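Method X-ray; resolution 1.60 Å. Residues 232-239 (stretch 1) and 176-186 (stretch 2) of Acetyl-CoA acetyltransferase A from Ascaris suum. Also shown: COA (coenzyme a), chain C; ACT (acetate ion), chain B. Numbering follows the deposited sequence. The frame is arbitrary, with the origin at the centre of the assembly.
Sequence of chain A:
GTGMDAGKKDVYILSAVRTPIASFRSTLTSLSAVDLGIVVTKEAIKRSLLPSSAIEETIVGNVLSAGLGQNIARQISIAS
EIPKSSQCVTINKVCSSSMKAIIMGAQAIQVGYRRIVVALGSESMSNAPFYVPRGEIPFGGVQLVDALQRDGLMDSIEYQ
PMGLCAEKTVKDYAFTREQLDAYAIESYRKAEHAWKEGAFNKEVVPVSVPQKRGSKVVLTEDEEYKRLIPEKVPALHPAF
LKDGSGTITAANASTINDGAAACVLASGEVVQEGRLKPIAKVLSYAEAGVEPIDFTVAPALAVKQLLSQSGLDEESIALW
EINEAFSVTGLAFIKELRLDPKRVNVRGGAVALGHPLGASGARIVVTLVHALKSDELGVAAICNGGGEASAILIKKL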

# COMPACT_ATOMS: atom_id res chain seq x y z
N LYS A 232 -6.19 -30.49 -20.59
CA LYS A 232 -6.84 -29.52 -19.72
C LYS A 232 -7.64 -28.47 -20.51
O LYS A 232 -8.55 -27.83 -19.98
CB LYS A 232 -5.78 -28.85 -18.86
CG LYS A 232 -6.28 -28.22 -17.59
CD LYS A 232 -5.11 -27.95 -16.64
CE LYS A 232 -5.60 -27.75 -15.23
NZ LYS A 232 -4.57 -27.09 -14.38
N VAL A 233 -7.32 -28.35 -21.79
CA VAL A 233 -7.88 -27.28 -22.62
C VAL A 233 -9.41 -27.34 -22.72
O VAL A 233 -10.08 -26.33 -22.57
CB VAL A 233 -7.24 -27.31 -24.03
CG1 VAL A 233 -7.99 -26.40 -25.01
CG2 VAL A 233 -5.75 -26.93 -23.94
N PRO A 234 -9.99 -28.52 -23.00
CA PRO A 234 -11.45 -28.54 -23.05
C PRO A 234 -12.11 -28.50 -21.68
O PRO A 234 -13.33 -28.36 -21.60
CB PRO A 234 -11.75 -29.87 -23.76
CG PRO A 234 -10.56 -30.71 -23.50
CD PRO A 234 -9.41 -29.76 -23.53
N ALA A 235 -11.33 -28.65 -20.62
CA ALA A 235 -11.88 -28.68 -19.27
C ALA A 235 -12.01 -27.29 -18.68
O ALA A 235 -12.75 -27.09 -17.71
CB ALA A 235 -11.02 -29.55 -18.38
N LEU A 236 -11.28 -26.34 -19.24
CA LEU A 236 -11.29 -24.98 -18.71
C LEU A 236 -12.64 -24.32 -18.86
O LEU A 236 -13.36 -24.55 -19.83
CB LEU A 236 -10.24 -24.13 -19.41
CG LEU A 236 -8.79 -24.59 -19.31
CD1 LEU A 236 -7.92 -23.53 -19.93
CD2 LEU A 236 -8.38 -24.85 -17.87
N HIS A 237 -12.97 -23.46 -17.90
CA HIS A 237 -14.18 -22.66 -17.93
C HIS A 237 -13.88 -21.32 -18.60
O HIS A 237 -12.77 -20.81 -18.46
CB HIS A 237 -14.71 -22.46 -16.52
CG HIS A 237 -14.85 -23.74 -15.75
ND1 HIS A 237 -15.77 -24.71 -16.08
CD2 HIS A 237 -14.15 -24.23 -14.70
CE1 HIS A 237 -15.65 -25.73 -15.25
NE2 HIS A 237 -14.67 -25.47 -14.41
N PRO A 238 -14.86 -20.77 -19.34
CA PRO A 238 -14.66 -19.44 -19.94
C PRO A 238 -14.23 -18.42 -18.89
O PRO A 238 -14.79 -18.41 -17.80
CB PRO A 238 -16.03 -19.11 -20.51
CG PRO A 238 -16.60 -20.45 -20.86
CD PRO A 238 -16.12 -21.39 -19.79
N ALA A 239 -13.24 -17.60 -19.24
CA ALA A 239 -12.61 -16.69 -18.29
C ALA A 239 -13.25 -15.32 -18.22
O ALA A 239 -13.06 -14.61 -17.23
CB ALA A 239 -11.15 -16.54 -18.64
N1A COA C . -3.16 -25.31 -21.56
C2A COA C . -3.85 -25.93 -20.59
N3A COA C . -4.28 -25.32 -19.47
C4A COA C . -4.04 -24.01 -19.26
C5A COA C . -3.30 -23.25 -20.27
C6A COA C . -2.85 -23.99 -21.47
N6A COA C . -2.17 -23.38 -22.46
N7A COA C . -3.20 -21.99 -19.80
C8A COA C . -3.83 -21.95 -18.59
N9A COA C . -4.34 -23.17 -18.28
C1B COA C . -5.08 -23.58 -17.05
C2B COA C . -4.13 -23.55 -15.86
O2B COA C . -3.63 -24.86 -15.56
C3B COA C . -4.95 -23.02 -14.71
O3B COA C . -5.13 -24.08 -13.75
P3B COA C . -6.51 -24.76 -13.30
O7A COA C . -7.29 -25.13 -14.54
O8A COA C . -6.18 -26.01 -12.52
O9A COA C . -7.30 -23.80 -12.45
C4B COA C . -6.19 -22.40 -15.35
O4B COA C . -6.17 -22.70 -16.74
C5B COA C . -6.13 -20.89 -15.21
O5B COA C . -5.01 -20.47 -15.98
P1A COA C . -3.78 -19.61 -15.39
O1A COA C . -3.23 -20.19 -14.11
O2A COA C . -2.68 -19.48 -16.41
O3A COA C . -4.36 -18.17 -15.04
P2A COA C . -3.57 -17.24 -13.99
O4A COA C . -3.63 -17.85 -12.61
O5A COA C . -2.14 -17.01 -14.43
O6A COA C . -4.38 -15.86 -14.04
CBP COA C . -4.05 -13.94 -15.37
CCP COA C . -4.67 -15.32 -15.32
CDP COA C . -4.67 -13.12 -14.26
CEP COA C . -2.55 -13.98 -15.08
CAP COA C . -4.43 -13.24 -16.69
OAP COA C . -4.05 -11.86 -16.59
C9P COA C . -3.81 -13.88 -17.92
O9P COA C . -2.88 -14.66 -17.84
N8P COA C . -4.30 -13.58 -19.13
C7P COA C . -5.41 -12.68 -19.39
C6P COA C . -5.89 -12.88 -20.82
C5P COA C . -5.57 -11.63 -21.60
O5P COA C . -6.41 -10.75 -21.76
N4P COA C . -4.33 -11.54 -22.06
C3P COA C . -3.88 -10.34 -22.74
C2P COA C . -3.93 -10.41 -24.24
S1P COA C . -4.64 -8.89 -24.90
C ACT B . -16.40 -25.46 -19.69
O ACT B . -16.75 -24.79 -18.69
OXT ACT B . -16.64 -24.95 -20.81
CH3 ACT B . -15.75 -26.80 -19.56
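Stretch 2 (176-186) TREQLDAYAIE

Stretch 2 is a helix from Arg-177 onward that continues beyond Glu-186, and it lies through one side against segment 232-239, an irregular stretch in which residues 233-235 have helical phi/psi without the regular bonds. Val-233 and Asp-181 are closest in register (CA to CA, 7.0 Å). Thr-176 occupies the N-cap: its OG1 accepts from Gln-179 N at 3.1 Å, while its own N donates to Gln-179 OE1 at 2.9 Å, so the two residues close the start of the helix without reaching stretch 1.

Arg-177, with chi1 t and chi2 p, carries the main polar contact. Its NH2 donates to Val-233 O at 2.9 Å and to Leu-236 O at 2.8 Å, both carbonyls lying near the guanidinium plane, and thus joins two carbonyls three residues apart in sequence. A weak bond from Arg-177 NH1 reaches the acetate OXT at 3.1 Å. Arg-177 spans stretch 1 from Val-233 to Pro-238 (Pro-238 CD to Arg-177 NH1, 4.2 Å), whereas later contacts stay at the Val-233 end. Glu-178, Gln-179 and Leu-180 make no contact with stretch 1. One turn after Arg-177, Asp-181 pairs with the arginine in a salt bridge, its OD2 lying 2.8 Å from Arg-177 NE. Asp-181 CG packs against Val-233 CG1 at 3.4 Å, and a water bridges the two stretches, its O donating to Asp-181 OD1 at 2.8 Å and to Val-233 O at 2.7 Å. Ala-182 points away. A further turn on, Ile-185 CD1 meets Val-233 CG1 at 4.1 Å, extending the contact with apolar packing.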

# COMPACT_ATOMS: atom_id res chain seq x y z
N THR A 176 -16.79 -21.15 -32.56
CA THR A 176 -17.07 -22.08 -31.49
C THR A 176 -15.87 -22.31 -30.59
O THR A 176 -14.71 -22.13 -31.00
CB THR A 176 -17.51 -23.44 -32.06
OG1 THR A 176 -16.44 -23.99 -32.85
CG2 THR A 176 -18.72 -23.31 -32.93
N ARG A 177 -16.15 -22.72 -29.36
CA ARG A 177 -15.12 -23.18 -28.43
C ARG A 177 -14.18 -24.18 -29.11
O ARG A 177 -12.95 -24.14 -28.95
CB ARG A 177 -15.79 -23.81 -27.21
CG ARG A 177 -14.89 -24.48 -26.22
CD ARG A 177 -13.91 -23.51 -25.55
NE ARG A 177 -13.11 -24.22 -24.56
CZ ARG A 177 -13.46 -24.39 -23.29
NH1 ARG A 177 -14.59 -23.87 -22.81
NH2 ARG A 177 -12.68 -25.07 -22.47
N GLU A 178 -14.79 -25.10 -29.86
CA GLU A 178 -14.02 -26.10 -30.56
C GLU A 178 -13.01 -25.50 -31.53
O GLU A 178 -11.84 -25.94 -31.55
CB GLU A 178 -14.98 -27.04 -31.30
CG GLU A 178 -15.75 -27.97 -30.38
CD GLU A 178 -16.99 -27.37 -29.71
OE1 GLU A 178 -17.35 -26.20 -29.95
OE2 GLU A 178 -17.65 -28.13 -28.95
N GLN A 179 -13.42 -24.50 -32.32
CA GLN A 179 -12.50 -23.82 -33.23
C GLN A 179 -11.45 -23.01 -32.48
O GLN A 179 -10.28 -23.03 -32.88
CB GLN A 179 -13.23 -22.90 -34.18
CG GLN A 179 -14.13 -23.62 -35.19
CD GLN A 179 -15.09 -22.67 -35.82
OE1 GLN A 179 -16.02 -22.21 -35.16
NE2 GLN A 179 -14.86 -22.35 -37.09
N LEU A 180 -11.85 -22.30 -31.43
CA LEU A 180 -10.88 -21.48 -30.68
C LEU A 180 -9.81 -22.38 -30.04
O LEU A 180 -8.61 -22.07 -30.08
CB LEU A 180 -11.59 -20.64 -29.59
CG LEU A 180 -12.05 -19.24 -30.00
CD1 LEU A 180 -12.87 -19.25 -31.25
CD2 LEU A 180 -12.83 -18.63 -28.84
N ASP A 181 -10.24 -23.50 -29.47
CA ASP A 181 -9.30 -24.41 -28.82
C ASP A 181 -8.39 -25.10 -29.85
O ASP A 181 -7.18 -25.22 -29.62
CB ASP A 181 -10.04 -25.48 -28.00
CG ASP A 181 -10.54 -24.95 -26.66
OD1 ASP A 181 -10.17 -23.80 -26.28
OD2 ASP A 181 -11.28 -25.71 -25.99
N ALA A 182 -8.95 -25.53 -30.98
CA ALA A 182 -8.14 -26.16 -32.01
C ALA A 182 -7.11 -25.16 -32.54
O ALA A 182 -5.97 -25.53 -32.79
CB ALA A 182 -9.00 -26.70 -33.14
N TYR A 183 -7.51 -23.91 -32.70
CA TYR A 183 -6.59 -22.87 -33.16
C TYR A 183 -5.45 -22.69 -32.18
O TYR A 183 -4.29 -22.58 -32.58
CB TYR A 183 -7.36 -21.55 -33.35
CG TYR A 183 -6.46 -20.47 -33.91
CD1 TYR A 183 -5.63 -19.73 -33.07
CD2 TYR A 183 -6.41 -20.21 -35.27
CE1 TYR A 183 -4.78 -18.78 -33.58
CE2 TYR A 183 -5.55 -19.25 -35.79
CZ TYR A 183 -4.73 -18.55 -34.94
OH TYR A 183 -3.88 -17.60 -35.48
N ALA A 184 -5.77 -22.66 -30.89
CA ALA A 184 -4.77 -22.45 -29.87
C ALA A 184 -3.79 -23.60 -29.86
O ALA A 184 -2.57 -23.39 -29.87
CB ALA A 184 -5.43 -22.31 -28.48
N ILE A 185 -4.31 -24.81 -29.86
CA ILE A 185 -3.44 -25.97 -29.80
C ILE A 185 -2.52 -26.00 -31.01
O ILE A 185 -1.34 -26.35 -30.87
CB ILE A 185 -4.27 -27.25 -29.64
CG1 ILE A 185 -4.80 -27.28 -28.21
CG2 ILE A 185 -3.43 -28.50 -29.90
CD1 ILE A 185 -5.81 -28.36 -27.94
N GLU A 186 -3.01 -25.56 -32.17
CA GLU A 186 -2.19 -25.50 -33.38
C GLU A 186 -1.11 -24.39 -33.32
O GLU A 186 -0.01 -24.56 -33.87
CB GLU A 186 -3.08 -25.31 -34.60
CG GLU A 186 -2.38 -25.20 -35.95
CD GLU A 186 -1.67 -26.47 -36.42
OE1 GLU A 186 -1.70 -27.48 -35.71
OE2 GLU A 186 -1.07 -26.41 -37.50
O HOH W 1 -9.70 -23.83 -23.54